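Local coordinates for protein aspartate aminotransferase (Plasmodium falciparum, PDB 3K7Y) that probably catalyses the pyridoxal-phosphate-dependent transfer of the amino group of L-aspartate to 2-oxoglutarate, yielding oxaloacetate and L-glutamate, and works as a homodimer, at residues A365-L368 with K369-I373; I394-K397 with I398-L402; L84-G87 with N88-Y92; V228-I231 with R232-E236; V52-A55 with D56-V59. One frame throughout, in Å; residues are numbered along the deposited sequence.

In the fold
All five contacts are local turns of chain, and their chemistry follows their setting. Contacts 1 and 2 touch, their centres about 10 Å apart, where the loop before strand 373-374 meets helix 390-403. Contacts 3 and 4 form a second pair, centres about 9 Å apart, on the opposite side of the chain's centre, where Arg232 and Glu235 meet the end of helix 75-86 and the loop after it. Contacts 2 and 4 are buried helical turns with regular backbone bonds; contact 3 is a buried helix end where two aromatic rings pack. Contacts 1 and 5 are partly buried: contact 1 has a solvent-side salt bridge, and contact 5 turns a carboxylate to the second subunit.

Contact 1 (A365-L368 with K369-I373); sequences AEHL and KTHHI
The loop that carries the chain from strand 355-357 to strand 373-374 makes an irregular, helix-like turn at Glu366 and Lys369, closed by weak backbone bonds and a surface salt bridge. This is the approach to the short parallel sheet formed by strands 32-33 and 373-374, away from the cofactor. Glu366 folds back at its second torsion (chi2 55°), and this brings its carboxylate across the end of the lysine chain. Lys369 NZ lies 3.2 Å from Glu366 OE2, meeting it on the syn side but 29° out of the carboxylate plane, while its bond to OE1 is weak. The aliphatic part of the lysine also takes part, with Lys369 CD 3.3 Å from Glu366 OE1.

One carbonyl then gathers two weak bonds. His367 O is approached by Thr370 N at 3.4 Å and by the threonine hydroxyl OG1 at 3.3 Å, so both donors of Thr370 lean weakly on one oxygen. Thr370 OG1 also sits above the centre of the neighbouring His371 ring. That ring turns its CD2 to His367 O, 3.5 Å away, and its ND1 packs on Lys397 of helix 390-403, while His367 touches Ser401 of the same helix.

On the buried side the turn ends in hydrocarbon. Ile373 N makes a weak, doubtful bond to Leu368 O, and the two side chains cross at a slant: Leu368 CD1 rests 3.8 Å from Ile373 CD1, and Leu368 CD2 lies 3.9 Å from Ile373 CG2.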
loop_
_atom_site.group_PDB
_atom_site.type_symbol
_atom_site.label_atom_id
_atom_site.label_comp_id
_atom_site.label_asym_id
_atom_site.label_seq_id
_atom_site.Cartn_x
_atom_site.Cartn_y
_atom_site.Cartn_z
ATOM N N ALA A 365 34.956 -0.421 -4.507
ATOM C CA ALA A 365 33.751 0.328 -4.149
ATOM C C ALA A 365 33.947 1.370 -3.046
ATOM O O ALA A 365 33.400 2.473 -3.131
ATOM C CB ALA A 365 32.622 -0.630 -3.787
ATOM N N GLU A 366 34.721 1.026 -2.021
ATOM C CA GLU A 366 34.885 1.905 -0.869
ATOM C C GLU A 366 36.044 2.867 -1.077
ATOM O O GLU A 366 36.220 3.811 -0.311
ATOM C CB GLU A 366 35.039 1.090 0.430
ATOM C CG GLU A 366 34.287 1.657 1.654
ATOM C CD GLU A 366 32.782 1.878 1.398
ATOM O OE1 GLU A 366 32.256 2.914 1.855
ATOM O OE2 GLU A 366 32.123 1.032 0.737
ATOM N N HIS A 367 36.830 2.632 -2.121
ATOM C CA HIS A 367 37.880 3.569 -2.491
ATOM C C HIS A 367 37.359 4.587 -3.490
ATOM O O HIS A 367 37.925 5.666 -3.639
ATOM C CB HIS A 367 39.113 2.863 -3.070
ATOM C CG HIS A 367 40.384 3.598 -2.801
ATOM N ND1 HIS A 367 40.539 4.942 -3.084
ATOM C CD2 HIS A 367 41.544 3.198 -2.225
ATOM C CE1 HIS A 367 41.746 5.332 -2.713
ATOM N NE2 HIS A 367 42.376 4.294 -2.187
ATOM N N LEU A 368 36.284 4.233 -4.178
ATOM C CA LEU A 368 35.679 5.113 -5.153
ATOM C C LEU A 368 34.884 6.196 -4.462
ATOM O O LEU A 368 34.284 7.046 -5.120
ATOM C CB LEU A 368 34.749 4.323 -6.072
ATOM C CG LEU A 368 35.228 3.803 -7.435
ATOM C CD1 LEU A 368 34.081 3.113 -8.155
ATOM C CD2 LEU A 368 35.798 4.911 -8.311
ATOM N N LYS A 369 34.864 6.147 -3.132
ATOM C CA LYS A 369 34.129 7.122 -2.331
ATOM C C LYS A 369 35.023 8.251 -1.828
ATOM O O LYS A 369 34.524 9.341 -1.564
ATOM C CB LYS A 369 33.361 6.441 -1.196
ATOM C CG LYS A 369 32.144 5.671 -1.708
ATOM C CD LYS A 369 31.390 4.874 -0.640
ATOM C CE LYS A 369 30.220 4.120 -1.288
ATOM N NZ LYS A 369 29.911 2.803 -0.658
ATOM N N THR A 370 36.337 8.005 -1.740
ATOM C CA THR A 370 37.315 9.064 -1.416
ATOM C C THR A 370 37.268 10.141 -2.500
ATOM O O THR A 370 37.463 11.329 -2.238
ATOM C CB THR A 370 38.784 8.544 -1.204
ATOM O OG1 THR A 370 39.453 8.387 -2.460
ATOM C CG2 THR A 370 38.820 7.218 -0.456
ATOM N N HIS A 371 37.021 9.697 -3.725
ATOM C CA HIS A 371 36.541 10.557 -4.791
ATOM C C HIS A 371 35.023 10.498 -4.659
ATOM O O HIS A 371 34.485 9.591 -4.022
ATOM C CB HIS A 371 37.004 10.012 -6.133
ATOM C CG HIS A 371 38.370 9.409 -6.082
ATOM N ND1 HIS A 371 39.513 10.175 -6.093
ATOM C CD2 HIS A 371 38.778 8.122 -5.983
ATOM C CE1 HIS A 371 40.570 9.385 -6.028
ATOM N NE2 HIS A 371 40.152 8.135 -5.960
ATOM N N HIS A 372 34.301 11.445 -5.233
ATOM C CA HIS A 372 32.932 11.593 -4.765
ATOM C C HIS A 372 31.907 10.874 -5.643
ATOM O O HIS A 372 30.873 11.424 -6.035
ATOM C CB HIS A 372 32.648 13.065 -4.429
ATOM C CG HIS A 372 33.652 13.642 -3.477
ATOM N ND1 HIS A 372 34.712 14.422 -3.894
ATOM C CD2 HIS A 372 33.804 13.485 -2.138
ATOM C CE1 HIS A 372 35.456 14.749 -2.850
ATOM N NE2 HIS A 372 34.925 14.196 -1.772
ATOM N N ILE A 373 32.212 9.603 -5.903
ATOM C CA ILE A 373 31.365 8.735 -6.731
ATOM C C ILE A 373 30.839 7.490 -5.995
ATOM O O ILE A 373 31.620 6.714 -5.431
ATOM C CB ILE A 373 32.078 8.310 -8.040
ATOM C CG1 ILE A 373 31.322 7.129 -8.662
ATOM C CG2 ILE A 373 33.562 8.023 -7.805
ATOM C CD1 ILE A 373 32.170 6.119 -9.392
#

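Contact 2 (I394-K397 with I398-L402)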
loop_
_atom_site.group_PDB
_atom_site.type_symbol
_atom_site.label_atom_id
_atom_site.label_comp_id
_atom_site.label_asym_id
_atom_site.label_seq_id
_atom_site.Cartn_x
_atom_site.Cartn_y
_atom_site.Cartn_z
ATOM N N ILE A 394 34.737 10.067 -14.026
ATOM C CA ILE A 394 34.387 8.725 -13.584
ATOM C C ILE A 394 35.413 7.688 -14.049
ATOM O O ILE A 394 36.001 6.967 -13.234
ATOM C CB ILE A 394 32.991 8.319 -14.100
ATOM C CG1 ILE A 394 31.923 9.270 -13.566
ATOM C CG2 ILE A 394 32.669 6.901 -13.686
ATOM C CD1 ILE A 394 30.580 9.092 -14.203
ATOM N N ALA A 395 35.613 7.635 -15.364
ATOM C CA ALA A 395 36.414 6.603 -16.004
ATOM C C ALA A 395 37.848 6.695 -15.527
ATOM O O ALA A 395 38.468 5.676 -15.205
ATOM C CB ALA A 395 36.329 6.728 -17.520
ATOM N N ASP A 396 38.352 7.922 -15.459
ATOM C CA ASP A 396 39.643 8.194 -14.860
ATOM C C ASP A 396 39.727 7.596 -13.455
ATOM O O ASP A 396 40.518 6.688 -13.221
ATOM C CB ASP A 396 39.915 9.700 -14.839
ATOM C CG ASP A 396 41.245 10.049 -14.204
ATOM O OD1 ASP A 396 42.060 9.143 -13.909
ATOM O OD2 ASP A 396 41.471 11.252 -13.998
ATOM N N LYS A 397 38.893 8.076 -12.538
ATOM C CA LYS A 397 38.956 7.631 -11.147
ATOM C C LYS A 397 38.868 6.111 -10.948
ATOM O O LYS A 397 39.475 5.573 -10.015
ATOM C CB LYS A 397 37.910 8.350 -10.294
ATOM C CG LYS A 397 38.215 9.835 -10.012
ATOM C CD LYS A 397 39.632 10.045 -9.483
ATOM C CE LYS A 397 39.941 11.511 -9.242
ATOM N NZ LYS A 397 40.043 12.287 -10.510
ATOM N N ILE A 398 38.122 5.434 -11.828
ATOM C CA ILE A 398 37.984 3.974 -11.829
ATOM C C ILE A 398 39.310 3.305 -12.122
ATOM O O ILE A 398 39.686 2.327 -11.480
ATOM C CB ILE A 398 36.973 3.509 -12.894
ATOM C CG1 ILE A 398 35.534 3.655 -12.382
ATOM C CG2 ILE A 398 37.229 2.053 -13.285
ATOM C CD1 ILE A 398 34.472 3.097 -13.330
ATOM N N CYS A 399 40.007 3.837 -13.118
ATOM C CA CYS A 399 41.311 3.332 -13.497
ATOM C C CYS A 399 42.316 3.699 -12.417
ATOM O O CYS A 399 42.970 2.824 -11.861
ATOM C CB CYS A 399 41.714 3.897 -14.860
ATOM S SG CYS A 399 40.596 3.387 -16.228
ATOM N N LEU A 400 42.410 4.991 -12.099
ATOM C CA LEU A 400 43.284 5.484 -11.026
ATOM C C LEU A 400 43.127 4.581 -9.825
ATOM O O LEU A 400 44.101 4.043 -9.268
ATOM C CB LEU A 400 42.897 6.920 -10.632
ATOM C CG LEU A 400 43.890 7.744 -9.801
ATOM C CD1 LEU A 400 43.539 9.235 -9.849
ATOM C CD2 LEU A 400 43.977 7.259 -8.365
ATOM N N SER A 401 41.866 4.411 -9.456
ATOM C CA SER A 401 41.526 3.631 -8.301
ATOM C C SER A 401 41.880 2.167 -8.481
ATOM O O SER A 401 42.345 1.513 -7.544
ATOM C CB SER A 401 40.069 3.760 -8.006
ATOM O OG SER A 401 39.916 3.475 -6.653
ATOM N N LEU A 402 41.680 1.656 -9.690
ATOM C CA LEU A 402 41.978 0.268 -9.966
ATOM C C LEU A 402 43.456 -0.040 -9.843
ATOM O O LEU A 402 43.830 -1.121 -9.383
ATOM C CB LEU A 402 41.457 -0.126 -11.338
ATOM C CG LEU A 402 40.127 -0.859 -11.206
ATOM C CD1 LEU A 402 39.357 -0.888 -12.519
ATOM C CD2 LEU A 402 40.386 -2.262 -10.670
#
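Ile394 and Ile398 begin a ladder of backbone bonds that runs through the middle of helix 390-403. Ile398 N reaches Ile394 O at 3.0 Å, and Leu400 N meets Asp396 O at 2.8 Å. Cys399 N bonds to Ala395 O at 3.2 Å and has a second, weak bond to Asp396 O. Ser401 N continues the ladder to Lys397 O, an oxygen less surely placed.

Apolar contacts lie along two sides of the helix. On the buried side Ile394 CG2 comes to 4.2 Å from Ile398 CD1; Phe328 and Leu332 of helix 304-335 pack against Ile398, Phe328 also touching Ile394. On another side Lys397 and Leu400 lie side by side and point the same way, the lysine CD 4.0 Å from Leu400 CD1; bends at chi2 and chi4 curl the lysine chain.

Polar side-chain interactions are fewer. Asp396 extends its carboxylate with CG anti to the backbone N (chi1 179°), past the CB of Leu400, and its OD1 is hydrogen-bonded to Tyr339 OH. A long salt bridge of 3.9 Å links Asp396 OD2 to Lys397 NZ.

The i to i+4 bonds make this an alpha-helix, and the apolar stripe against helix 304-335, with charges off it, makes it amphipathic; it is the C-terminal helix of the class I aminotransferase small domain.

Contact 3 (L84-G87 with N88-Y92)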
loop_
_atom_site.group_PDB
_atom_site.type_symbol
_atom_site.label_atom_id
_atom_site.label_comp_id
_atom_site.label_asym_id
_atom_site.label_seq_id
_atom_site.Cartn_x
_atom_site.Cartn_y
_atom_site.Cartn_z
ATOM N N LEU A 84 -0.087 -5.304 -22.212
ATOM C CA LEU A 84 1.339 -5.046 -22.263
ATOM C C LEU A 84 2.165 -6.305 -22.102
ATOM O O LEU A 84 3.195 -6.433 -22.748
ATOM C CB LEU A 84 1.744 -3.988 -21.238
ATOM C CG LEU A 84 1.083 -2.615 -21.379
ATOM C CD1 LEU A 84 1.645 -1.645 -20.354
ATOM C CD2 LEU A 84 1.277 -2.076 -22.776
ATOM N N ILE A 85 1.726 -7.241 -21.265
ATOM C CA ILE A 85 2.528 -8.442 -21.080
ATOM C C ILE A 85 2.178 -9.562 -22.039
ATOM O O ILE A 85 3.070 -10.248 -22.515
ATOM C CB ILE A 85 2.610 -8.947 -19.614
ATOM C CG1 ILE A 85 1.234 -9.333 -19.076
ATOM C CG2 ILE A 85 3.350 -7.928 -18.710
ATOM C CD1 ILE A 85 0.401 -8.189 -18.525
ATOM N N PHE A 86 0.898 -9.742 -22.340
ATOM C CA PHE A 86 0.471 -10.852 -23.201
ATOM C C PHE A 86 0.237 -10.407 -24.643
ATOM O O PHE A 86 -0.100 -11.218 -25.494
ATOM C CB PHE A 86 -0.795 -11.537 -22.647
ATOM C CG PHE A 86 -0.617 -12.198 -21.278
ATOM C CD1 PHE A 86 -0.226 -13.533 -21.173
ATOM C CD2 PHE A 86 -0.882 -11.498 -20.105
ATOM C CE1 PHE A 86 -0.078 -14.142 -19.924
ATOM C CE2 PHE A 86 -0.733 -12.101 -18.857
ATOM C CZ PHE A 86 -0.333 -13.423 -18.769
ATOM N N GLY A 87 0.417 -9.117 -24.906
ATOM C CA GLY A 87 0.279 -8.563 -26.246
ATOM C C GLY A 87 -1.166 -8.436 -26.640
ATOM O O GLY A 87 -2.032 -8.238 -25.785
ATOM N N ASN A 88 -1.416 -8.535 -27.944
ATOM C CA ASN A 88 -2.779 -8.623 -28.469
ATOM C C ASN A 88 -2.835 -9.193 -29.888
ATOM O O ASN A 88 -2.041 -8.818 -30.748
ATOM C CB ASN A 88 -3.537 -7.284 -28.376
ATOM C CG ASN A 88 -2.953 -6.209 -29.260
ATOM O OD1 ASN A 88 -3.662 -5.609 -30.064
ATOM N ND2 ASN A 88 -1.657 -5.951 -29.114
ATOM N N ASN A 89 -3.757 -10.122 -30.113
ATOM C CA ASN A 89 -4.602 -10.606 -29.036
ATOM C C ASN A 89 -4.123 -11.943 -28.484
ATOM O O ASN A 89 -3.305 -12.635 -29.099
ATOM C CB ASN A 89 -6.078 -10.610 -29.450
ATOM C CG ASN A 89 -6.705 -9.217 -29.389
ATOM O OD1 ASN A 89 -7.778 -9.032 -28.813
ATOM N ND2 ASN A 89 -6.033 -8.233 -29.976
ATOM N N SER A 90 -4.630 -12.281 -27.307
ATOM C CA SER A 90 -4.142 -13.412 -26.562
ATOM C C SER A 90 -5.196 -14.505 -26.499
ATOM O O SER A 90 -6.391 -14.220 -26.530
ATOM C CB SER A 90 -3.781 -12.930 -25.167
ATOM O OG SER A 90 -3.415 -13.987 -24.313
ATOM N N LYS A 91 -4.741 -15.757 -26.444
ATOM C CA LYS A 91 -5.597 -16.908 -26.116
ATOM C C LYS A 91 -6.133 -16.780 -24.675
ATOM O O LYS A 91 -7.225 -17.248 -24.363
ATOM C CB LYS A 91 -4.796 -18.220 -26.246
ATOM C CG LYS A 91 -4.453 -18.687 -27.669
ATOM C CD LYS A 91 -5.544 -19.598 -28.243
ATOM C CE LYS A 91 -4.979 -20.675 -29.176
ATOM N NZ LYS A 91 -4.595 -20.165 -30.517
ATOM N N TYR A 92 -5.341 -16.140 -23.813
ATOM C CA TYR A 92 -5.617 -16.017 -22.388
ATOM C C TYR A 92 -6.537 -14.854 -22.033
ATOM O O TYR A 92 -7.434 -15.012 -21.214
ATOM C CB TYR A 92 -4.312 -15.853 -21.610
ATOM C CG TYR A 92 -3.476 -17.104 -21.408
ATOM C CD1 TYR A 92 -2.142 -17.007 -20.989
ATOM C CD2 TYR A 92 -4.004 -18.381 -21.617
ATOM C CE1 TYR A 92 -1.359 -18.145 -20.783
ATOM C CE2 TYR A 92 -3.227 -19.529 -21.412
ATOM C CZ TYR A 92 -1.908 -19.400 -20.997
ATOM O OH TYR A 92 -1.139 -20.519 -20.791
#
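Phe86 and Tyr92 bring their rings together across the C-terminal end of helix 75-86, where Gly87 leaves the helix with positive phi (76°) and the chain turns into the loop leading to strand 98-104. Within that loop the geometry fits an ST turn at Ser90, its OG accepting from Tyr92 N two residues on.

Phe86 can be followed outward. Its CB faces the serine, 4.0 Å from Ser90 OG and 4.1 Å from Ser90 CB, so the root of the phenylalanine packs beside the turn. Because CG stands anti to the residue's own carbonyl carbon (chi1 -63°), the ring is directed toward the tyrosine. Along the near side of the ring CD1 lies 4.0 Å from Tyr92 CD1, and one atom further out CE1 draws nearer, to 3.7 Å from the same carbon. Seen from the tyrosine, this CE1 arrives at the edge of the ring, near its plane. The two ring planes are inclined at 75° with centroids 6.0 Å apart, an oblique pair. Ile98 and Val264 touch both rings, which places the pair against strands 98-104 and 258-264 of the large mixed sheet.

The polar atoms have partners in helix 229-235 and in the loop after it. Tyr92 N probably also bonds to Glu235 OE2, though that oxygen sits too close to Ser90 OG in the model, and the tyrosine OH bonds to the backbone oxygen of Ile239. Tyr92 N stands 2.9 Å from Ser90 OG, an oxygen whose place in the model is less certain.

Contact 4 (V228-I231 with R232-E236)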
loop_
_atom_site.group_PDB
_atom_site.type_symbol
_atom_site.label_atom_id
_atom_site.label_comp_id
_atom_site.label_asym_id
_atom_site.label_seq_id
_atom_site.Cartn_x
_atom_site.Cartn_y
_atom_site.Cartn_z
ATOM N N VAL A 228 9.434 -9.140 -23.446
ATOM C CA VAL A 228 8.477 -10.021 -22.803
ATOM C C VAL A 228 8.147 -11.242 -23.686
ATOM O O VAL A 228 7.094 -11.867 -23.538
ATOM C CB VAL A 228 7.224 -9.198 -22.400
ATOM C CG1 VAL A 228 6.082 -9.352 -23.412
ATOM C CG2 VAL A 228 6.786 -9.531 -21.003
ATOM N N LEU A 229 9.066 -11.598 -24.583
ATOM C CA LEU A 229 8.811 -12.691 -25.532
ATOM C C LEU A 229 8.614 -14.042 -24.859
ATOM O O LEU A 229 7.671 -14.765 -25.193
ATOM C CB LEU A 229 9.894 -12.798 -26.623
ATOM C CG LEU A 229 9.749 -13.913 -27.675
ATOM C CD1 LEU A 229 8.369 -13.956 -28.329
ATOM C CD2 LEU A 229 10.819 -13.779 -28.737
ATOM N N LEU A 230 9.491 -14.382 -23.919
ATOM C CA LEU A 230 9.425 -15.688 -23.295
ATOM C C LEU A 230 8.027 -15.925 -22.780
ATOM O O LEU A 230 7.490 -17.031 -22.911
ATOM C CB LEU A 230 10.403 -15.800 -22.146
ATOM C CG LEU A 230 11.075 -17.157 -21.928
ATOM C CD1 LEU A 230 11.358 -17.299 -20.446
ATOM C CD2 LEU A 230 10.303 -18.371 -22.448
ATOM N N ILE A 231 7.435 -14.877 -22.212
ATOM C CA ILE A 231 6.098 -14.968 -21.647
ATOM C C ILE A 231 5.118 -15.326 -22.751
ATOM O O ILE A 231 4.295 -16.233 -22.582
ATOM C CB ILE A 231 5.684 -13.666 -20.935
ATOM C CG1 ILE A 231 6.510 -13.496 -19.665
ATOM C CG2 ILE A 231 4.201 -13.685 -20.587
ATOM C CD1 ILE A 231 6.334 -12.172 -18.969
ATOM N N ARG A 232 5.220 -14.630 -23.880
ATOM C CA ARG A 232 4.297 -14.854 -24.997
ATOM C C ARG A 232 4.485 -16.224 -25.642
ATOM O O ARG A 232 3.514 -16.902 -25.991
ATOM C CB ARG A 232 4.387 -13.722 -26.017
ATOM C CG ARG A 232 3.585 -12.512 -25.578
ATOM C CD ARG A 232 4.018 -11.262 -26.282
ATOM N NE ARG A 232 3.693 -10.066 -25.514
ATOM C CZ ARG A 232 3.476 -8.873 -26.056
ATOM N NH1 ARG A 232 3.521 -8.726 -27.370
ATOM N NH2 ARG A 232 3.193 -7.825 -25.291
ATOM N N LYS A 233 5.736 -16.641 -25.757
ATOM C CA LYS A 233 6.033 -17.985 -26.211
ATOM C C LYS A 233 5.416 -19.011 -25.246
ATOM O O LYS A 233 4.678 -19.886 -25.686
ATOM C CB LYS A 233 7.537 -18.173 -26.408
ATOM C CG LYS A 233 7.851 -19.074 -27.575
ATOM C CD LYS A 233 9.171 -18.731 -28.277
ATOM C CE LYS A 233 9.480 -19.816 -29.322
ATOM N NZ LYS A 233 10.756 -19.644 -30.079
ATOM N N PHE A 234 5.689 -18.867 -23.943
ATOM C CA PHE A 234 5.038 -19.652 -22.876
ATOM C C PHE A 234 3.526 -19.780 -23.055
ATOM O O PHE A 234 2.955 -20.858 -22.888
ATOM C CB PHE A 234 5.262 -18.984 -21.523
ATOM C CG PHE A 234 6.315 -19.627 -20.679
ATOM C CD1 PHE A 234 7.642 -19.230 -20.766
ATOM C CD2 PHE A 234 5.972 -20.590 -19.746
ATOM C CE1 PHE A 234 8.617 -19.814 -19.959
ATOM C CE2 PHE A 234 6.945 -21.175 -18.944
ATOM C CZ PHE A 234 8.267 -20.785 -19.056
ATOM N N GLU A 235 2.882 -18.659 -23.362
ATOM C CA GLU A 235 1.438 -18.623 -23.552
ATOM C C GLU A 235 0.980 -19.530 -24.697
ATOM O O GLU A 235 0.049 -20.320 -24.537
ATOM C CB GLU A 235 0.970 -17.192 -23.786
ATOM C CG GLU A 235 -0.459 -17.105 -24.295
ATOM C CD GLU A 235 -0.973 -15.691 -24.323
ATOM O OE1 GLU A 235 -0.227 -14.777 -24.754
ATOM O OE2 GLU A 235 -2.128 -15.495 -23.904
ATOM N N GLU A 236 1.622 -19.409 -25.854
ATOM C CA GLU A 236 1.382 -20.365 -26.920
ATOM C C GLU A 236 1.771 -21.737 -26.385
ATOM O O GLU A 236 2.745 -21.855 -25.647
ATOM C CB GLU A 236 2.194 -20.014 -28.158
ATOM C CG GLU A 236 1.801 -20.832 -29.380
ATOM C CD GLU A 236 2.106 -20.120 -30.682
ATOM O OE1 GLU A 236 3.127 -19.395 -30.725
ATOM O OE2 GLU A 236 1.326 -20.281 -31.655
#
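Arg232 buries the most surface in this turn of helix 229-235, largely through its guanidinium end against Val228, the residue at the N-cap position. The two side chains cross at about a right angle: Val228 CG1 lies 3.3 Å from Arg232 NE and 3.7 Å from CZ, meeting the guanidinium obliquely. Outside this turn the arginine NH1 forms a salt bridge to Glu225, and NE is given to the backbone oxygen of Ile85, at the end of helix 75-86.

Ile231 contributes mainly through its backbone, its carbonyl oxygen accepting from Glu235 N at 2.9 Å. Leu230 works with both backbone and branch. Its oxygen receives Phe234 N at 2.8 Å and also lies in the plane of the phenylalanine ring, at its edge. Its CD2 approaches the same ring, 3.3 Å from Phe234 CD1, as the two side chains cross at a slant.

The helix belongs to the beta-alpha-beta unit between strands 209-214 and 241-246. Phe234 stands edge-to-face with Phe212 of strand 209-214, Ile231 packs on Phe212 and Ile214, and Ile200 of helix 193-206 touches Leu230 and Phe234, with Lys233 salt-bridged to Asp197.

Contact 5 (V52-A55 with D56-V59); sequences VLNA and DKLV
Asn54 and Lys57 both carry CG on the far side of CB from their own carbonyl carbons, in the anti position (chi1 -66° and -86°), which sends the two side chains off the same side of alpha-helix 50-62, next to each other and pointing the same way. Lys57 then bends at chi3 (-94°), which carries its end back along the asparagine: Lys57 CE comes to 3.7 Å from Asn54 ND2, with NZ a little farther from the same nitrogen. This is packing of the lysine chain alongside the amide.

The backbone below is a regular helical turn. Asp56 N bonds to Val52 O at 2.9 Å, Lys57 N to Leu53 O at 3.3 Å and Leu58 N to Asn54 O at 2.8 Å. The side chains on this turn face different surroundings. Asp56 lays its CB 3.4 Å from Leu53 O, while its carboxylate turns outward to the dimer interface, where OD2 forms a salt bridge with Lys66 of the second subunit. Val52 and Leu53 also pack on that subunit, against its Lys66 and Lys64, so one flank of the helix belongs to the homodimer contact. Within the chain, Val52 rests on Leu300 and Asp56 on His292 and Ile296, all of helix 291-302, and the side chain of Val52 is about 11 Å from that of the cofactor-binding Lys249.

Toward the later end of the turn apolar side-chain carbons lie near carbonyl oxygens of the preceding turn. Leu58 places CB 3.3 Å from Asn54 O, and Val59 brings CG2 3.3 Å from Ala55 O.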
loop_
_atom_site.group_PDB
_atom_site.type_symbol
_atom_site.label_atom_id
_atom_site.label_comp_id
_atom_site.label_asym_id
_atom_site.label_seq_id
_atom_site.Cartn_x
_atom_site.Cartn_y
_atom_site.Cartn_z
ATOM N N VAL A 52 2.909 11.184 -19.444
ATOM C CA VAL A 52 2.550 11.010 -18.042
ATOM C C VAL A 52 2.055 12.303 -17.410
ATOM O O VAL A 52 1.045 12.290 -16.706
ATOM C CB VAL A 52 3.705 10.392 -17.229
ATOM C CG1 VAL A 52 3.543 10.681 -15.751
ATOM C CG2 VAL A 52 3.774 8.887 -17.479
ATOM N N LEU A 53 2.748 13.410 -17.674
ATOM C CA LEU A 53 2.282 14.724 -17.225
ATOM C C LEU A 53 0.901 15.068 -17.803
ATOM O O LEU A 53 0.105 15.761 -17.161
ATOM C CB LEU A 53 3.289 15.833 -17.571
ATOM C CG LEU A 53 4.713 15.890 -16.993
ATOM C CD1 LEU A 53 5.276 17.303 -17.073
ATOM C CD2 LEU A 53 4.784 15.403 -15.563
ATOM N N ASN A 54 0.623 14.578 -19.009
ATOM C CA ASN A 54 -0.666 14.809 -19.646
ATOM C C ASN A 54 -1.759 13.881 -19.117
ATOM O O ASN A 54 -2.888 14.314 -18.887
ATOM C CB ASN A 54 -0.544 14.729 -21.169
ATOM C CG ASN A 54 0.311 15.852 -21.747
ATOM O OD1 ASN A 54 0.773 15.765 -22.884
ATOM N ND2 ASN A 54 0.533 16.906 -20.963
ATOM N N ALA A 55 -1.420 12.613 -18.912
ATOM C CA ALA A 55 -2.324 11.695 -18.233
ATOM C C ALA A 55 -2.741 12.303 -16.889
ATOM O O ALA A 55 -3.922 12.294 -16.537
ATOM C CB ALA A 55 -1.672 10.328 -18.043
ATOM N N ASP A 56 -1.775 12.857 -16.161
ATOM C CA ASP A 56 -2.071 13.533 -14.902
ATOM C C ASP A 56 -3.154 14.594 -15.053
ATOM O O ASP A 56 -4.186 14.519 -14.387
ATOM C CB ASP A 56 -0.811 14.135 -14.274
ATOM C CG ASP A 56 -0.487 13.524 -12.918
ATOM O OD1 ASP A 56 -1.379 12.888 -12.317
ATOM O OD2 ASP A 56 0.653 13.700 -12.439
ATOM N N LYS A 57 -2.919 15.566 -15.933
ATOM C CA LYS A 57 -3.907 16.603 -16.229
ATOM C C LYS A 57 -5.239 15.984 -16.609
ATOM O O LYS A 57 -6.244 16.237 -15.958
ATOM C CB LYS A 57 -3.417 17.544 -17.339
ATOM C CG LYS A 57 -2.545 18.698 -16.842
ATOM C CD LYS A 57 -2.190 19.688 -17.950
ATOM C CE LYS A 57 -0.837 19.366 -18.588
ATOM N NZ LYS A 57 -0.430 20.412 -19.582
ATOM N N LEU A 58 -5.231 15.154 -17.649
ATOM C CA LEU A 58 -6.411 14.400 -18.067
ATOM C C LEU A 58 -7.226 13.838 -16.901
ATOM O O LEU A 58 -8.458 13.847 -16.941
ATOM C CB LEU A 58 -6.008 13.250 -18.999
ATOM C CG LEU A 58 -6.120 13.409 -20.515
ATOM C CD1 LEU A 58 -7.476 13.999 -20.925
ATOM C CD2 LEU A 58 -4.981 14.240 -21.071
ATOM N N VAL A 59 -6.535 13.351 -15.872
ATOM C CA VAL A 59 -7.188 12.679 -14.749
ATOM C C VAL A 59 -7.930 13.615 -13.805
ATOM O O VAL A 59 -8.985 13.270 -13.284
ATOM C CB VAL A 59 -6.199 11.803 -13.960
ATOM C CG1 VAL A 59 -6.697 11.546 -12.542
ATOM C CG2 VAL A 59 -5.983 10.498 -14.695
#